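Local structure of inactive dihydroorotase-like domain (Chaetomium thermophilum, 5NNL) at residues A117-W122 with S145-R150. The protein belongs to the amidohydrolase superfamily, whose fold is built on an alpha/beta barrel, and is probably a catalytically inactive member of it. Residues are numbered along the deposited sequence; the frame is centred on the assembly and turned at random.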
loop_
_atom_site.group_PDB
_atom_site.type_symbol
_atom_site.label_atom_id
_atom_site.label_comp_id
_atom_site.label_asym_id
_atom_site.label_seq_id
_atom_site.Cartn_x
_atom_site.Cartn_y
_atom_site.Cartn_z
ATOM N N ALA A 117 4.952 -2.214 -24.325
ATOM C CA ALA A 117 6.323 -1.720 -24.390
ATOM C C ALA A 117 7.025 -1.889 -23.047
ATOM O O ALA A 117 8.146 -2.405 -22.980
ATOM C CB ALA A 117 6.326 -0.254 -24.831
ATOM N N HIS A 118 6.365 -1.478 -21.960
ATOM C CA HIS A 118 6.943 -1.654 -20.631
ATOM C C HIS A 118 7.161 -3.128 -20.315
ATOM O O HIS A 118 8.205 -3.505 -19.771
ATOM C CB HIS A 118 6.040 -1.005 -19.583
ATOM C CG HIS A 118 5.905 0.477 -19.735
ATOM N ND1 HIS A 118 6.730 1.372 -19.086
ATOM C CD2 HIS A 118 5.039 1.224 -20.460
ATOM C CE1 HIS A 118 6.378 2.604 -19.406
ATOM N NE2 HIS A 118 5.354 2.543 -20.237
ATOM N N PHE A 119 6.187 -3.981 -20.649
ATOM C CA PHE A 119 6.365 -5.416 -20.448
ATOM C C PHE A 119 7.574 -5.948 -21.209
ATOM O O PHE A 119 8.211 -6.912 -20.765
ATOM C CB PHE A 119 5.103 -6.168 -20.869
ATOM C CG PHE A 119 4.109 -6.344 -19.764
ATOM C CD1 PHE A 119 3.313 -5.291 -19.357
ATOM C CD2 PHE A 119 3.971 -7.566 -19.136
ATOM C CE1 PHE A 119 2.397 -5.452 -18.344
ATOM C CE2 PHE A 119 3.058 -7.737 -18.123
ATOM C CZ PHE A 119 2.267 -6.679 -17.723
ATOM N N ASP A 120 7.899 -5.347 -22.358
ATOM C CA ASP A 120 9.090 -5.733 -23.111
ATOM C C ASP A 120 10.375 -5.166 -22.512
ATOM O O ASP A 120 11.429 -5.807 -22.599
ATOM C CB ASP A 120 8.963 -5.270 -24.564
ATOM C CG ASP A 120 7.793 -5.910 -25.280
ATOM O OD1 ASP A 120 7.432 -7.053 -24.930
ATOM O OD2 ASP A 120 7.236 -5.273 -26.196
ATOM N N ALA A 121 10.316 -3.975 -21.913
ATOM C CA ALA A 121 11.500 -3.274 -21.431
ATOM C C ALA A 121 11.791 -3.511 -19.954
ATOM O O ALA A 121 12.901 -3.208 -19.501
ATOM C CB ALA A 121 11.344 -1.770 -21.674
ATOM N N TRP A 122 10.837 -4.046 -19.195
ATOM C CA TRP A 122 10.994 -4.160 -17.750
ATOM C C TRP A 122 11.448 -5.567 -17.367
ATOM O O TRP A 122 10.979 -6.546 -17.954
ATOM C CB TRP A 122 9.670 -3.834 -17.054
ATOM C CG TRP A 122 9.722 -3.809 -15.553
ATOM C CD1 TRP A 122 9.308 -4.793 -14.707
ATOM C CD2 TRP A 122 10.195 -2.739 -14.723
ATOM N NE1 TRP A 122 9.495 -4.405 -13.402
ATOM C CE2 TRP A 122 10.042 -3.149 -13.386
ATOM C CE3 TRP A 122 10.735 -1.476 -14.984
ATOM C CZ2 TRP A 122 10.412 -2.342 -12.310
ATOM C CZ3 TRP A 122 11.101 -0.675 -13.914
ATOM C CH2 TRP A 122 10.937 -1.112 -12.594
ATOM N N SER A 145 -0.142 -12.899 -18.866
ATOM C CA SER A 145 -0.247 -14.291 -19.292
ATOM C C SER A 145 0.592 -14.557 -20.536
ATOM O O SER A 145 1.234 -15.609 -20.646
ATOM C CB SER A 145 -1.708 -14.652 -19.559
ATOM O OG SER A 145 -1.809 -15.980 -20.044
ATOM N N LEU A 146 0.601 -13.619 -21.486
ATOM C CA LEU A 146 1.331 -13.835 -22.729
ATOM C C LEU A 146 2.837 -13.742 -22.526
ATOM O O LEU A 146 3.597 -14.346 -23.287
ATOM C CB LEU A 146 0.877 -12.830 -23.789
ATOM C CG LEU A 146 -0.555 -13.004 -24.313
ATOM C CD1 LEU A 146 -0.903 -11.903 -25.300
ATOM C CD2 LEU A 146 -0.748 -14.362 -24.964
ATOM N N HIS A 147 3.291 -12.994 -21.529
ATOM C CA HIS A 147 4.708 -12.965 -21.195
ATOM C C HIS A 147 5.060 -13.940 -20.082
ATOM O O HIS A 147 6.223 -13.995 -19.672
ATOM C CB HIS A 147 5.127 -11.550 -20.798
ATOM C CG HIS A 147 4.990 -10.551 -21.904
ATOM N ND1 HIS A 147 6.026 -10.238 -22.757
ATOM C CD2 HIS A 147 3.934 -9.804 -22.304
ATOM C CE1 HIS A 147 5.616 -9.335 -23.631
ATOM N NE2 HIS A 147 4.351 -9.054 -23.377
ATOM N N ASN A 148 4.087 -14.708 -19.599
ATOM C CA ASN A 148 4.291 -15.672 -18.521
ATOM C C ASN A 148 5.099 -15.061 -17.378
ATOM O O ASN A 148 6.128 -15.591 -16.955
ATOM C CB ASN A 148 4.964 -16.939 -19.038
ATOM C CG ASN A 148 4.972 -18.047 -18.006
ATOM O OD1 ASN A 148 3.987 -18.268 -17.303
ATOM N ND2 ASN A 148 6.093 -18.731 -17.894
ATOM N N ARG A 149 4.621 -13.926 -16.878
ATOM C CA ARG A 149 5.236 -13.254 -15.743
ATOM C C ARG A 149 4.143 -12.843 -14.761
ATOM O O ARG A 149 2.950 -13.057 -14.997
ATOM C CB ARG A 149 6.074 -12.051 -16.200
ATOM C CG ARG A 149 5.297 -10.925 -16.881
ATOM C CD ARG A 149 5.872 -9.580 -16.486
ATOM N NE ARG A 149 5.800 -9.397 -15.037
ATOM C CZ ARG A 149 6.708 -8.762 -14.300
ATOM N NH1 ARG A 149 7.788 -8.231 -14.861
ATOM N NH2 ARG A 149 6.538 -8.664 -12.988
ATOM N N ARG A 150 4.562 -12.247 -13.649
ATOM C CA ARG A 150 3.666 -11.920 -12.551
ATOM C C ARG A 150 3.055 -10.537 -12.741
ATOM O O ARG A 150 3.656 -9.649 -13.348
ATOM C CB ARG A 150 4.411 -11.969 -11.214
ATOM C CG ARG A 150 5.145 -13.275 -10.950
ATOM C CD ARG A 150 5.894 -13.240 -9.623
ATOM N NE ARG A 150 4.986 -13.172 -8.476
ATOM C CZ ARG A 150 4.960 -14.030 -7.456
ATOM N NH1 ARG A 150 5.803 -15.053 -7.388
ATOM N NH2 ARG A 150 4.080 -13.855 -6.480
HETATM O O HOH W 1 8.587 -7.603 -17.344
#
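F119 reaches from helix 111-121 into the angle between H147 and R149. Its CB sits over one face of the H147 imidazole, offset toward the rim, in a CH-pi contact 4.1 Å from the ring centroid. The two rings meet obliquely, their planes 36° apart, and F119 CD2 approaches H147 CD2 at 3.9 Å. The same side of the phenyl ring, CD2 and CE2, also meets the aliphatic part of R149 obliquely, F119 CE2 lying 3.7 Å from R149 CD. At the edge of the imidazole, D120 OD1 lies 3.2 Å from H147 CE1, while H147 NE2 turns to E116 for a hydrogen bond. Two carboxylates beside the imidazole, those of D120 and E116, would probably favour its protonated form.

The two segments span the C-terminal ends of helices 111-121 and 134-146 and the residues that follow, in the alpha/beta barrel of the amidohydrolase type: the helices pack side by side outside the parallel strands, F119 touching I100 and R149 touching I128. Helix 134-146 closes in a Schellman motif at N148, whose positive phi turns the chain toward strand 151-153.

R149 CG lies between the backbone N and the carbonyl carbon (chi1 63°), and bends at chi2 and chi3 fold the chain so that R149 NE donates 2.7 Å to R150 O, on a carbonyl lone pair. NH2 adds a weak bond to the same oxygen and hydrogen-bonds to K126 O, which also accepts W122 NE1. R149 NH1 approaches the indole edge in plane, 3.8 Å from W122 CD1, and donates to a water that in turn donates 2.7 Å to W122 O.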